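Local coordinates for protein CsuE (Acinetobacter baumannii, PDB 6FJY) that forms the adhesive tip subunit of archaic chaperone-usher Csu pili, which probably attach the bacterium to surfaces during biofilm formation, at residues C2-S7 / S31-T36; S26-S31 / P105-L110; N44-K49 / F91-L96; Y50-M55 / E78-G83; W131-P136 / S165-L170. All blocks are in the same frame, centred on the assembly; numbering follows the deposited sequence.

Contact 1: residues C2-S7 / S31-T36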
# COMPACT_ATOMS: atom_id res chain seq x y z
N CYS D 2 15.22 -31.48 7.79
CA CYS D 2 14.20 -31.09 6.82
C CYS D 2 12.82 -31.28 7.45
O CYS D 2 12.55 -32.32 8.05
CB CYS D 2 14.30 -31.89 5.52
SG CYS D 2 15.72 -31.59 4.46
N SER D 3 11.95 -30.28 7.29
CA SER D 3 10.61 -30.33 7.86
C SER D 3 9.58 -29.90 6.83
O SER D 3 9.87 -29.15 5.89
CB SER D 3 10.47 -29.43 9.08
OG SER D 3 10.36 -28.07 8.69
N VAL D 4 8.35 -30.36 7.05
CA VAL D 4 7.23 -30.14 6.15
C VAL D 4 6.13 -29.41 6.91
O VAL D 4 5.78 -29.79 8.03
CB VAL D 4 6.72 -31.47 5.57
CG1 VAL D 4 5.22 -31.45 5.46
CG2 VAL D 4 7.35 -31.72 4.22
N SER D 5 5.59 -28.37 6.27
CA SER D 5 4.65 -27.45 6.89
C SER D 5 3.22 -27.97 6.75
O SER D 5 2.69 -28.04 5.64
CB SER D 5 4.79 -26.07 6.27
OG SER D 5 3.84 -25.18 6.81
N ALA D 6 2.59 -28.31 7.88
CA ALA D 6 1.24 -28.85 7.87
C ALA D 6 0.17 -27.77 7.74
O ALA D 6 -0.98 -28.09 7.42
CB ALA D 6 0.99 -29.65 9.15
N SER D 7 0.51 -26.51 7.96
CA SER D 7 -0.44 -25.40 7.89
C SER D 7 0.33 -24.13 7.56
O SER D 7 1.53 -24.16 7.29
CB SER D 7 -1.22 -25.30 9.21
OG SER D 7 -0.54 -26.01 10.23
N SER D 31 7.12 -22.98 -0.06
CA SER D 31 6.42 -24.05 -0.76
C SER D 31 5.76 -25.03 0.19
O SER D 31 4.76 -25.66 -0.16
CB SER D 31 7.39 -24.79 -1.66
OG SER D 31 8.40 -25.41 -0.87
N GLY D 32 6.33 -25.18 1.39
CA GLY D 32 5.93 -26.19 2.35
C GLY D 32 7.09 -27.06 2.82
O GLY D 32 7.04 -27.61 3.92
N LEU D 33 8.12 -27.19 1.99
CA LEU D 33 9.35 -27.88 2.37
C LEU D 33 10.38 -26.87 2.86
O LEU D 33 10.44 -25.72 2.40
CB LEU D 33 9.90 -28.68 1.19
CG LEU D 33 10.80 -29.91 1.42
CD1 LEU D 33 12.26 -29.56 1.32
CD2 LEU D 33 10.51 -30.57 2.76
N SER D 34 11.17 -27.30 3.84
CA SER D 34 12.26 -26.51 4.40
C SER D 34 13.32 -27.46 4.92
O SER D 34 13.00 -28.53 5.44
CB SER D 34 11.76 -25.59 5.53
OG SER D 34 11.03 -24.49 5.03
N CYS D 35 14.59 -27.06 4.76
CA CYS D 35 15.73 -27.86 5.20
C CYS D 35 16.80 -26.95 5.78
O CYS D 35 17.24 -26.01 5.12
CB CYS D 35 16.30 -28.69 4.05
SG CYS D 35 15.22 -29.95 3.38
N THR D 36 17.20 -27.23 7.02
CA THR D 36 18.34 -26.60 7.69
C THR D 36 19.37 -27.68 8.03
O THR D 36 19.02 -28.84 8.27
CB THR D 36 17.93 -25.87 8.97
OG1 THR D 36 17.33 -26.80 9.88
CG2 THR D 36 16.95 -24.75 8.67
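Cys-2 and Cys-35 face each other on the same side of a small antiparallel ladder, and their side chains join as a disulfide. Both SG atoms stand anti to their own carbonyl carbon, beside the backbone N, so the two sulfurs meet tip to tip and are bonded, Cys-2 SG to Cys-35 SG at 2.0 Å. The cysteines form a non-hydrogen-bonded pair, and the CA of Cys-2 lies only 3.9 Å from the CA of Cys-35; the bridge is turned with chi3 at 110°. Two residues along, on the same face, Val-4 and Leu-33 cross at about a right angle, the CG2 branch of Val-4 meeting CD2 of Leu-33 at 3.7 Å. Between these pairs Ser-3 and Ser-34 point to the other face and are hydrogen-bonded through the backbone in both directions: Ser-3 N gives to Ser-34 O at 2.8 Å, while Ser-34 N gives to Ser-3 O less straightly. The hydroxyl of Ser-34 is hydrogen-bonded to Asn-103. Where the chain turns at Gly-32, whose positive phi of 125° suits glycine, its carbonyl O accepts Ser-5 N at 2.9 Å. Trp-131 touches Val-4, and Tyr-133 and Val-135 touch Cys-2. A covalent cross-link and three backbone hydrogen bonds thus join residues 2-5 to residues 32-35, a tie that does not depend on hydrogen bonding alone.

Contact 2: residues S26-S31 / P105-L110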
# COMPACT_ATOMS: atom_id res chain seq x y z
N SER D 26 7.44 -13.35 -10.15
CA SER D 26 8.40 -13.84 -9.16
C SER D 26 8.16 -13.20 -7.79
O SER D 26 8.95 -12.40 -7.29
CB SER D 26 9.84 -13.60 -9.65
OG SER D 26 10.79 -13.93 -8.66
N SER D 27 7.03 -13.58 -7.18
CA SER D 27 6.79 -13.28 -5.78
C SER D 27 7.05 -14.56 -4.99
O SER D 27 6.26 -15.50 -5.02
CB SER D 27 5.37 -12.76 -5.55
OG SER D 27 5.28 -11.39 -5.86
N GLN D 28 8.17 -14.57 -4.27
CA GLN D 28 8.66 -15.77 -3.61
C GLN D 28 7.84 -16.07 -2.37
O GLN D 28 7.61 -15.20 -1.53
CB GLN D 28 10.13 -15.57 -3.24
CG GLN D 28 10.69 -16.56 -2.27
CD GLN D 28 12.20 -16.41 -2.15
OE1 GLN D 28 12.83 -15.68 -2.92
NE2 GLN D 28 12.78 -17.10 -1.18
N PHE D 29 7.38 -17.32 -2.26
CA PHE D 29 6.67 -17.78 -1.08
C PHE D 29 7.17 -19.17 -0.71
O PHE D 29 7.77 -19.88 -1.52
CB PHE D 29 5.15 -17.79 -1.30
CG PHE D 29 4.66 -18.92 -2.17
CD1 PHE D 29 4.64 -18.80 -3.55
CD2 PHE D 29 4.16 -20.08 -1.60
CE1 PHE D 29 4.17 -19.82 -4.34
CE2 PHE D 29 3.69 -21.10 -2.39
CZ PHE D 29 3.69 -20.97 -3.76
N ASN D 30 6.89 -19.56 0.53
CA ASN D 30 7.33 -20.85 1.06
C ASN D 30 6.46 -21.98 0.51
O ASN D 30 5.23 -21.93 0.59
CB ASN D 30 7.30 -20.83 2.58
CG ASN D 30 8.10 -19.68 3.14
OD1 ASN D 30 8.91 -19.08 2.44
ND2 ASN D 30 7.86 -19.36 4.40
N SER D 31 7.12 -22.98 -0.06
CA SER D 31 6.42 -24.05 -0.76
C SER D 31 5.76 -25.03 0.19
O SER D 31 4.76 -25.66 -0.16
CB SER D 31 7.39 -24.79 -1.66
OG SER D 31 8.40 -25.41 -0.87
N PRO D 105 11.72 -22.30 -1.97
CA PRO D 105 10.75 -21.32 -2.44
C PRO D 105 10.02 -21.75 -3.71
O PRO D 105 10.58 -22.38 -4.60
CB PRO D 105 11.62 -20.08 -2.72
CG PRO D 105 12.92 -20.66 -3.14
CD PRO D 105 13.10 -21.92 -2.34
N PHE D 106 8.74 -21.41 -3.74
CA PHE D 106 7.94 -21.36 -4.95
C PHE D 106 7.61 -19.90 -5.24
O PHE D 106 7.84 -19.01 -4.41
CB PHE D 106 6.65 -22.18 -4.80
CG PHE D 106 6.83 -23.67 -4.99
CD1 PHE D 106 8.08 -24.25 -5.03
CD2 PHE D 106 5.72 -24.49 -5.15
CE1 PHE D 106 8.23 -25.62 -5.21
CE2 PHE D 106 5.85 -25.85 -5.33
CZ PHE D 106 7.11 -26.42 -5.36
N TYR D 107 7.04 -19.66 -6.41
CA TYR D 107 6.82 -18.30 -6.89
C TYR D 107 5.41 -18.17 -7.42
O TYR D 107 4.89 -19.07 -8.09
CB TYR D 107 7.85 -17.92 -7.98
CG TYR D 107 9.29 -18.00 -7.50
CD1 TYR D 107 9.92 -16.91 -6.90
CD2 TYR D 107 10.02 -19.18 -7.63
CE1 TYR D 107 11.23 -17.00 -6.46
CE2 TYR D 107 11.34 -19.28 -7.19
CZ TYR D 107 11.93 -18.19 -6.60
OH TYR D 107 13.23 -18.28 -6.16
N ILE D 108 4.78 -17.04 -7.09
CA ILE D 108 3.51 -16.66 -7.68
C ILE D 108 3.77 -15.67 -8.81
O ILE D 108 4.49 -14.68 -8.64
CB ILE D 108 2.57 -16.05 -6.63
CG1 ILE D 108 2.26 -17.06 -5.53
CG2 ILE D 108 1.28 -15.60 -7.28
CD1 ILE D 108 1.23 -16.59 -4.53
N ARG D 109 3.17 -15.94 -9.95
CA ARG D 109 3.20 -15.06 -11.12
C ARG D 109 1.78 -14.57 -11.38
O ARG D 109 0.89 -15.36 -11.69
CB ARG D 109 3.76 -15.79 -12.34
CG ARG D 109 3.95 -14.91 -13.57
CD ARG D 109 4.57 -15.66 -14.73
NE ARG D 109 5.95 -16.06 -14.48
CZ ARG D 109 6.64 -16.89 -15.26
NH1 ARG D 109 6.08 -17.42 -16.34
NH2 ARG D 109 7.89 -17.20 -14.95
N LEU D 110 1.57 -13.26 -11.24
CA LEU D 110 0.34 -12.64 -11.68
C LEU D 110 0.52 -12.10 -13.09
O LEU D 110 1.32 -11.16 -13.29
CB LEU D 110 -0.05 -11.52 -10.73
CG LEU D 110 -0.42 -12.01 -9.34
CD1 LEU D 110 -0.76 -10.87 -8.41
CD2 LEU D 110 -1.57 -12.97 -9.44
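The Phe-106 ring has the CB of Ser-31 over one face, a CH-pi contact with the carbon 3.5 Å from the ring centroid, and CZ of Phe-29 near the plane at its edge. The Phe-29 ring in turn carries Phe-106 CA over one face, and the peptide between Tyr-107 and Ile-108 lies at its rim. These rings belong to an antiparallel beta ladder between strands 24-31 and 103-110 in the beta sandwich of this Ig-like adhesin. Phe-29 and Phe-106 form a hydrogen-bonded pair on one face of the ladder, as do Ser-27 and Ile-108. CG of Phe-29 takes the crowded position between backbone N and carbonyl carbon (chi1 75°), which swings the ring across to the partner strand: CZ of Phe-29 reaches CB of Phe-106 at 3.4 Å, and CD1 of Phe-29 meets CG1 of Ile-108 at 3.6 Å. Leu-127 and Leu-173 also pack on Phe-29, placing this face in the interior. On the other face Gln-28 runs extended alongside Tyr-107 and Pro-105, all pointing the same way, with its amide plane 68° from the tyrosine ring; CB of Gln-28 lies 3.7 Å from CE1 of Tyr-107. Of the four backbone bonds the straightest is Phe-29 N to Phe-106 O, 2.8 Å long and with an N-H...O angle of 177°.

Contact 3: residues N44-K49 / F91-L96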
# COMPACT_ATOMS: atom_id res chain seq x y z
N ASN D 44 27.26 -35.41 -2.48
CA ASN D 44 26.22 -36.42 -2.48
C ASN D 44 24.95 -35.82 -3.06
O ASN D 44 24.57 -34.70 -2.72
CB ASN D 44 25.97 -36.96 -1.06
CG ASN D 44 27.19 -37.65 -0.48
OD1 ASN D 44 27.86 -38.43 -1.15
ND2 ASN D 44 27.50 -37.35 0.78
N MET D 45 24.32 -36.59 -3.94
CA MET D 45 23.12 -36.14 -4.63
C MET D 45 22.05 -35.73 -3.64
O MET D 45 21.84 -36.39 -2.62
CB MET D 45 22.60 -37.27 -5.52
CG MET D 45 21.48 -36.87 -6.44
SD MET D 45 22.09 -36.02 -7.89
CE MET D 45 20.80 -36.47 -9.01
N THR D 46 21.38 -34.64 -3.94
CA THR D 46 20.18 -34.26 -3.21
C THR D 46 18.99 -34.77 -4.01
O THR D 46 18.68 -34.22 -5.08
CB THR D 46 20.10 -32.75 -3.00
OG1 THR D 46 21.32 -32.28 -2.41
CG2 THR D 46 18.91 -32.41 -2.11
N TYR D 47 18.34 -35.82 -3.52
CA TYR D 47 17.15 -36.33 -4.19
C TYR D 47 15.94 -35.56 -3.71
O TYR D 47 15.75 -35.36 -2.50
CB TYR D 47 16.96 -37.82 -3.93
CG TYR D 47 18.05 -38.70 -4.48
CD1 TYR D 47 18.04 -39.12 -5.80
CD2 TYR D 47 19.08 -39.13 -3.67
CE1 TYR D 47 19.05 -39.93 -6.30
CE2 TYR D 47 20.08 -39.95 -4.15
CZ TYR D 47 20.06 -40.35 -5.47
OH TYR D 47 21.07 -41.15 -5.93
N LEU D 48 15.12 -35.11 -4.66
CA LEU D 48 13.89 -34.41 -4.35
C LEU D 48 12.98 -34.45 -5.57
O LEU D 48 13.35 -33.95 -6.63
CB LEU D 48 14.16 -32.97 -3.94
CG LEU D 48 13.03 -32.26 -3.18
CD1 LEU D 48 13.60 -31.21 -2.26
CD2 LEU D 48 12.02 -31.63 -4.13
N LYS D 49 11.81 -35.06 -5.41
CA LYS D 49 10.70 -34.91 -6.34
C LYS D 49 9.46 -34.56 -5.53
O LYS D 49 9.35 -34.89 -4.35
CB LYS D 49 10.48 -36.19 -7.18
CG LYS D 49 9.53 -37.22 -6.59
CD LYS D 49 9.37 -38.44 -7.53
CE LYS D 49 8.34 -39.43 -7.00
NZ LYS D 49 8.28 -40.72 -7.76
N PHE D 91 23.05 -32.37 -7.63
CA PHE D 91 24.05 -32.21 -6.59
C PHE D 91 24.05 -30.80 -6.01
O PHE D 91 24.62 -30.60 -4.93
CB PHE D 91 25.43 -32.55 -7.13
CG PHE D 91 25.66 -34.02 -7.34
CD1 PHE D 91 25.22 -34.65 -8.48
CD2 PHE D 91 26.31 -34.77 -6.38
CE1 PHE D 91 25.42 -36.01 -8.67
CE2 PHE D 91 26.52 -36.11 -6.56
CZ PHE D 91 26.08 -36.73 -7.71
N THR D 92 23.41 -29.85 -6.69
CA THR D 92 23.43 -28.43 -6.33
C THR D 92 22.09 -27.94 -5.81
O THR D 92 21.96 -26.76 -5.47
CB THR D 92 23.84 -27.58 -7.54
OG1 THR D 92 22.71 -27.43 -8.42
CG2 THR D 92 24.99 -28.21 -8.31
N LEU D 93 21.08 -28.81 -5.75
CA LEU D 93 19.74 -28.43 -5.31
C LEU D 93 19.72 -27.81 -3.93
O LEU D 93 18.81 -27.02 -3.62
CB LEU D 93 18.84 -29.67 -5.33
CG LEU D 93 17.37 -29.45 -4.99
CD1 LEU D 93 16.79 -28.36 -5.87
CD2 LEU D 93 16.64 -30.74 -5.17
N VAL D 94 20.70 -28.14 -3.08
CA VAL D 94 20.71 -27.65 -1.71
C VAL D 94 20.81 -26.13 -1.67
O VAL D 94 20.34 -25.50 -0.72
CB VAL D 94 21.84 -28.32 -0.91
CG1 VAL D 94 21.34 -29.61 -0.27
CG2 VAL D 94 23.04 -28.59 -1.80
N ASN D 95 21.41 -25.51 -2.70
CA ASN D 95 21.55 -24.07 -2.57
C ASN D 95 20.31 -23.30 -3.04
O ASN D 95 20.35 -22.07 -3.10
CB ASN D 95 22.83 -23.58 -3.28
CG ASN D 95 22.85 -23.86 -4.75
OD1 ASN D 95 21.83 -23.78 -5.44
ND2 ASN D 95 24.02 -24.20 -5.26
N LEU D 96 19.21 -24.00 -3.32
CA LEU D 96 17.91 -23.36 -3.46
C LEU D 96 17.21 -23.13 -2.13
O LEU D 96 16.25 -22.35 -2.06
CB LEU D 96 17.00 -24.19 -4.37
CG LEU D 96 17.50 -24.24 -5.81
CD1 LEU D 96 16.45 -24.75 -6.78
CD2 LEU D 96 18.05 -22.85 -6.25
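A methionine backbone and sulfur cover the same side chain here: Met-45 places its CA over one face of the Phe-91 ring, with its sulfur obliquely above, in a Met-aromatic contact. The meeting joins the chain entering strand 47-54 to the loop at 91-92 and the 3-10 segment 93-96 at one end of the beta sandwich, and no hydrogen bond runs between the two segments. Met-45 has CG anti to the backbone N (chi1 -171°), which sets CG over the centre of the Tyr-47 ring; the bend at chi2 then carries SD to 3.9 Å from the centroid of the Phe-91 ring, 32° off its normal. The Met-45 and Phe-91 side chains cross at about a right angle, and the methionine is wedged between two aromatic rings. Deeper in, Thr-46 crosses Leu-93 and meets Val-94, while its backbone is bonded to Ser-90; Val-135 and Pro-136 of strand 119-136 also touch it. OG1 of Thr-46 lies 3.4 Å from CG1 of Val-94. Leu-93, whose CG is anti to its backbone N, sends one methyl to the strand, where its CD2 rests 3.6 Å from CB of Leu-48.

Contact 4: residues Y50-M55 / E78-G83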
# COMPACT_ATOMS: atom_id res chain seq x y z
N TYR D 50 8.53 -33.84 -6.16
CA TYR D 50 7.31 -33.41 -5.49
C TYR D 50 6.10 -33.77 -6.33
O TYR D 50 6.20 -34.10 -7.51
CB TYR D 50 7.31 -31.89 -5.18
CG TYR D 50 7.29 -30.96 -6.38
CD1 TYR D 50 6.10 -30.54 -6.95
CD2 TYR D 50 8.48 -30.48 -6.93
CE1 TYR D 50 6.08 -29.68 -8.05
CE2 TYR D 50 8.47 -29.62 -8.01
CZ TYR D 50 7.27 -29.23 -8.57
OH TYR D 50 7.29 -28.38 -9.65
N ARG D 51 4.94 -33.74 -5.67
CA ARG D 51 3.67 -34.04 -6.30
C ARG D 51 2.66 -33.01 -5.82
O ARG D 51 2.42 -32.90 -4.61
CB ARG D 51 3.19 -35.46 -5.97
CG ARG D 51 1.87 -35.84 -6.62
CD ARG D 51 1.22 -37.03 -5.90
NE ARG D 51 2.13 -38.18 -5.83
CZ ARG D 51 1.87 -39.31 -5.18
NH1 ARG D 51 0.71 -39.49 -4.54
NH2 ARG D 51 2.77 -40.28 -5.17
N VAL D 52 2.08 -32.25 -6.75
CA VAL D 52 1.04 -31.30 -6.38
C VAL D 52 -0.26 -32.06 -6.17
O VAL D 52 -0.78 -32.70 -7.09
CB VAL D 52 0.88 -30.21 -7.44
CG1 VAL D 52 -0.08 -29.15 -6.95
CG2 VAL D 52 2.23 -29.62 -7.75
N GLU D 53 -0.79 -32.02 -4.95
CA GLU D 53 -2.08 -32.65 -4.66
C GLU D 53 -3.19 -31.65 -4.96
O GLU D 53 -3.94 -31.82 -5.93
CB GLU D 53 -2.15 -33.14 -3.21
CG GLU D 53 -1.49 -34.49 -2.94
CD GLU D 53 -1.86 -35.05 -1.57
OE1 GLU D 53 -2.33 -34.27 -0.72
OE2 GLU D 53 -1.70 -36.27 -1.35
N GLN D 54 -3.30 -30.60 -4.15
CA GLN D 54 -4.29 -29.55 -4.35
C GLN D 54 -3.60 -28.27 -4.79
O GLN D 54 -2.55 -27.90 -4.26
CB GLN D 54 -5.10 -29.28 -3.07
CG GLN D 54 -6.11 -30.36 -2.76
CD GLN D 54 -7.16 -29.91 -1.76
OE1 GLN D 54 -6.86 -29.16 -0.82
NE2 GLN D 54 -8.40 -30.35 -1.96
N MET D 55 -4.19 -27.61 -5.78
CA MET D 55 -3.65 -26.37 -6.30
C MET D 55 -4.80 -25.56 -6.88
O MET D 55 -5.88 -26.10 -7.16
CB MET D 55 -2.59 -26.64 -7.38
CG MET D 55 -1.61 -25.51 -7.63
SD MET D 55 -0.67 -25.81 -9.13
CE MET D 55 -2.01 -26.15 -10.24
N GLU D 78 9.84 -23.24 -12.94
CA GLU D 78 9.01 -24.06 -13.81
C GLU D 78 7.58 -24.12 -13.28
O GLU D 78 7.35 -24.29 -12.08
CB GLU D 78 9.57 -25.48 -13.94
CG GLU D 78 10.82 -25.55 -14.78
CD GLU D 78 11.06 -26.93 -15.35
OE1 GLU D 78 11.05 -27.91 -14.58
OE2 GLU D 78 11.25 -27.04 -16.59
N ILE D 79 6.63 -24.01 -14.20
CA ILE D 79 5.21 -24.01 -13.86
C ILE D 79 4.80 -25.37 -13.31
O ILE D 79 5.06 -26.41 -13.91
CB ILE D 79 4.37 -23.64 -15.10
CG1 ILE D 79 4.74 -22.24 -15.59
CG2 ILE D 79 2.89 -23.73 -14.80
CD1 ILE D 79 3.76 -21.66 -16.57
N ILE D 80 4.14 -25.35 -12.16
CA ILE D 80 3.62 -26.56 -11.54
C ILE D 80 2.16 -26.73 -11.93
O ILE D 80 1.40 -25.77 -12.04
CB ILE D 80 3.79 -26.54 -10.00
CG1 ILE D 80 2.78 -25.61 -9.34
CG2 ILE D 80 5.18 -26.07 -9.62
CD1 ILE D 80 2.73 -25.75 -7.85
N SER D 81 1.78 -27.98 -12.15
CA SER D 81 0.45 -28.35 -12.59
C SER D 81 -0.24 -29.17 -11.50
O SER D 81 0.39 -29.67 -10.57
CB SER D 81 0.54 -29.13 -13.90
OG SER D 81 1.73 -28.76 -14.59
N LEU D 82 -1.56 -29.33 -11.65
CA LEU D 82 -2.40 -29.83 -10.57
C LEU D 82 -2.06 -31.26 -10.17
O LEU D 82 -2.36 -31.67 -9.04
CB LEU D 82 -3.87 -29.75 -10.97
CG LEU D 82 -4.93 -30.25 -9.98
CD1 LEU D 82 -4.73 -29.60 -8.61
CD2 LEU D 82 -6.32 -29.97 -10.50
N GLY D 83 -1.46 -32.04 -11.06
CA GLY D 83 -1.19 -33.41 -10.70
C GLY D 83 0.03 -33.99 -11.38
O GLY D 83 0.02 -35.15 -11.80
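CG1 of Ile-80 sits in the crowded position between backbone N and carbonyl carbon (chi1 75°), which spreads its branches over three partners in residues 50-55. CG2 of Ile-80 goes to the tyrosine, 3.1 Å from OH of Tyr-50, whose own CG is likewise in the crowded position. The Ile-80 and Val-52 side chains cross at about a right angle, CD1 of Ile-80 lying 3.9 Å from CG2 of Val-52, and CG1 of Ile-80 meets SD of Met-55 at 3.5 Å. Met-55 has CG anti to the backbone N and continues extended until a bend at chi3 (51°) turns its methyl back over the backbone of the other segment, CE of Met-55 lying 3.5 Å from N of Leu-82. Leu-82 also reaches Met-55: with CG anti to its N it lays CD1 beside the Met-55 backbone and 3.9 Å from CB of Met-55. Thus Met-55 is held between Ile-80 and Leu-82. Across the segments no hydrogen bond forms, and the side-chain contacts are mainly apolar, though the carbonyl O of Ser-81 lies against CB of Val-52; the Tyr-50 hydroxyl is hydrogen-bonded to Asp-74. Lys-128 of strand 119-136 is met by two successive residues, Glu-53 and Gln-54, which makes a beta bulge. Residues 80-83 run about square to residues 50-55 (88°); the loop follows strand 67-73, whose Ile-72 touches Ile-80, and precedes strand 85-87, which pairs with strand 47-54. The ring of Phe-106 of strand 103-110 meets that of Tyr-50.

Contact 5: residues W131-P136 / S165-L170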
# COMPACT_ATOMS: atom_id res chain seq x y z
N TRP D 131 6.05 -34.46 -0.88
CA TRP D 131 7.48 -34.37 -1.09
C TRP D 131 8.14 -35.72 -0.81
O TRP D 131 7.78 -36.41 0.14
CB TRP D 131 8.10 -33.32 -0.18
CG TRP D 131 7.39 -32.01 -0.20
CD1 TRP D 131 6.33 -31.64 0.55
CD2 TRP D 131 7.71 -30.88 -1.02
NE1 TRP D 131 5.95 -30.36 0.25
CE2 TRP D 131 6.79 -29.86 -0.71
CE3 TRP D 131 8.69 -30.63 -1.99
CZ2 TRP D 131 6.82 -28.62 -1.33
CZ3 TRP D 131 8.72 -29.39 -2.60
CH2 TRP D 131 7.78 -28.40 -2.28
N PHE D 132 9.10 -36.07 -1.66
CA PHE D 132 9.95 -37.24 -1.49
C PHE D 132 11.38 -36.73 -1.56
O PHE D 132 11.83 -36.31 -2.63
CB PHE D 132 9.67 -38.29 -2.57
CG PHE D 132 8.22 -38.66 -2.74
CD1 PHE D 132 7.34 -37.83 -3.42
CD2 PHE D 132 7.73 -39.86 -2.24
CE1 PHE D 132 6.00 -38.17 -3.58
CE2 PHE D 132 6.39 -40.22 -2.40
CZ PHE D 132 5.53 -39.38 -3.07
N TYR D 133 12.09 -36.74 -0.43
CA TYR D 133 13.40 -36.10 -0.38
C TYR D 133 14.40 -36.97 0.38
O TYR D 133 14.04 -37.76 1.25
CB TYR D 133 13.33 -34.71 0.28
CG TYR D 133 12.75 -34.71 1.68
CD1 TYR D 133 13.57 -34.87 2.79
CD2 TYR D 133 11.39 -34.53 1.88
CE1 TYR D 133 13.05 -34.87 4.07
CE2 TYR D 133 10.86 -34.52 3.16
CZ TYR D 133 11.69 -34.69 4.25
OH TYR D 133 11.15 -34.69 5.52
N SER D 134 15.67 -36.79 0.01
CA SER D 134 16.81 -37.32 0.77
C SER D 134 17.95 -36.32 0.63
O SER D 134 18.65 -36.30 -0.38
CB SER D 134 17.23 -38.70 0.29
OG SER D 134 18.33 -39.16 1.05
N VAL D 135 18.12 -35.50 1.65
CA VAL D 135 19.02 -34.35 1.62
C VAL D 135 20.24 -34.66 2.48
O VAL D 135 20.08 -35.08 3.63
CB VAL D 135 18.33 -33.07 2.12
CG1 VAL D 135 19.24 -31.86 1.91
CG2 VAL D 135 16.99 -32.89 1.41
N PRO D 136 21.45 -34.46 1.97
CA PRO D 136 22.65 -34.68 2.79
C PRO D 136 22.76 -33.61 3.88
O PRO D 136 22.42 -32.45 3.68
CB PRO D 136 23.80 -34.58 1.78
CG PRO D 136 23.25 -33.76 0.66
CD PRO D 136 21.78 -34.07 0.59
N SER D 165 6.95 -43.21 0.88
CA SER D 165 5.55 -42.80 0.87
C SER D 165 5.36 -41.29 0.80
O SER D 165 4.26 -40.83 0.47
CB SER D 165 4.84 -43.34 2.11
OG SER D 165 5.50 -42.92 3.30
N GLY D 166 6.39 -40.51 1.12
CA GLY D 166 6.32 -39.06 0.99
C GLY D 166 5.83 -38.36 2.24
O GLY D 166 5.45 -38.96 3.25
N ALA D 167 5.88 -37.02 2.17
CA ALA D 167 5.44 -36.15 3.25
C ALA D 167 4.69 -34.97 2.67
O ALA D 167 5.15 -34.35 1.70
CB ALA D 167 6.61 -35.67 4.10
N ASP D 168 3.56 -34.63 3.27
CA ASP D 168 2.60 -33.69 2.71
C ASP D 168 2.69 -32.35 3.42
O ASP D 168 2.50 -32.28 4.64
CB ASP D 168 1.19 -34.26 2.80
CG ASP D 168 1.05 -35.56 2.06
OD1 ASP D 168 1.77 -35.74 1.06
OD2 ASP D 168 0.23 -36.40 2.48
N SER D 169 2.94 -31.29 2.65
CA SER D 169 2.85 -29.92 3.12
C SER D 169 1.50 -29.33 2.72
O SER D 169 0.84 -29.79 1.79
CB SER D 169 3.99 -29.06 2.56
OG SER D 169 3.86 -28.83 1.17
N LEU D 170 1.10 -28.29 3.46
CA LEU D 170 -0.19 -27.65 3.29
C LEU D 170 -0.04 -26.19 3.65
O LEU D 170 0.43 -25.86 4.75
CB LEU D 170 -1.25 -28.31 4.19
CG LEU D 170 -2.75 -28.22 3.86
CD1 LEU D 170 -3.60 -28.74 5.04
CD2 LEU D 170 -3.21 -26.84 3.44
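The indole N-H of Trp-131 is gripped by a single, nearly straight hydrogen bond: NE1 of Trp-131 gives to OG of Ser-169 at 2.7 Å, with an angle of 171° at the hydrogen and the acceptor only 2° out of the ring plane. Both residues are buried, so the serine satisfies a donor that the core would otherwise strand. OG of Ser-169 stands in the crowded position between its backbone N and carbonyl carbon (chi1 70°), which aims it at the indole edge. The backbone of Trp-131 is tied to Ala-167 as an antiparallel hydrogen-bonded pair, Trp-131 N to Ala-167 O at 2.7 Å and Ala-167 N to Trp-131 O at 2.8 Å. At the neighbouring residue Gly-166 lays its CA over one face of the Phe-132 ring, a CH-pi contact with the CA 3.9 Å from the ring centroid. Gly-166, at a positive phi, comes this close to the ring with its CA. The ladder joins strand 119-136 to strand 167-184, which is largely in the range of the Spore Coat Protein U family. Strand 119-136 also pairs with strand 47-54, while Val-4 and Leu-33 touch the indole.

Overall arrangement
Four of the contacts meet around Trp-131 of contact 5. Its CH2 lies 3.4 Å from OG of Ser-31, which contacts 1 and 2 share, and 3.7 Å from CZ of Phe-106 in contact 2; CE3 of Trp-131 is 3.7 Å from CB of Tyr-50 in contact 4. Contacts 1 and 5 are the nearest pair, centres about 9 Å apart, and Ser-5 O probably accepts a hydrogen bond from Leu-170 N. Strand 47-54 serves contacts 3 and 4 in turn, and its pairing with strand 119-136 links both to contact 5. In sequence, contact 4 is nested inside contact 3, and both lie inside the loop that contact 2 closes.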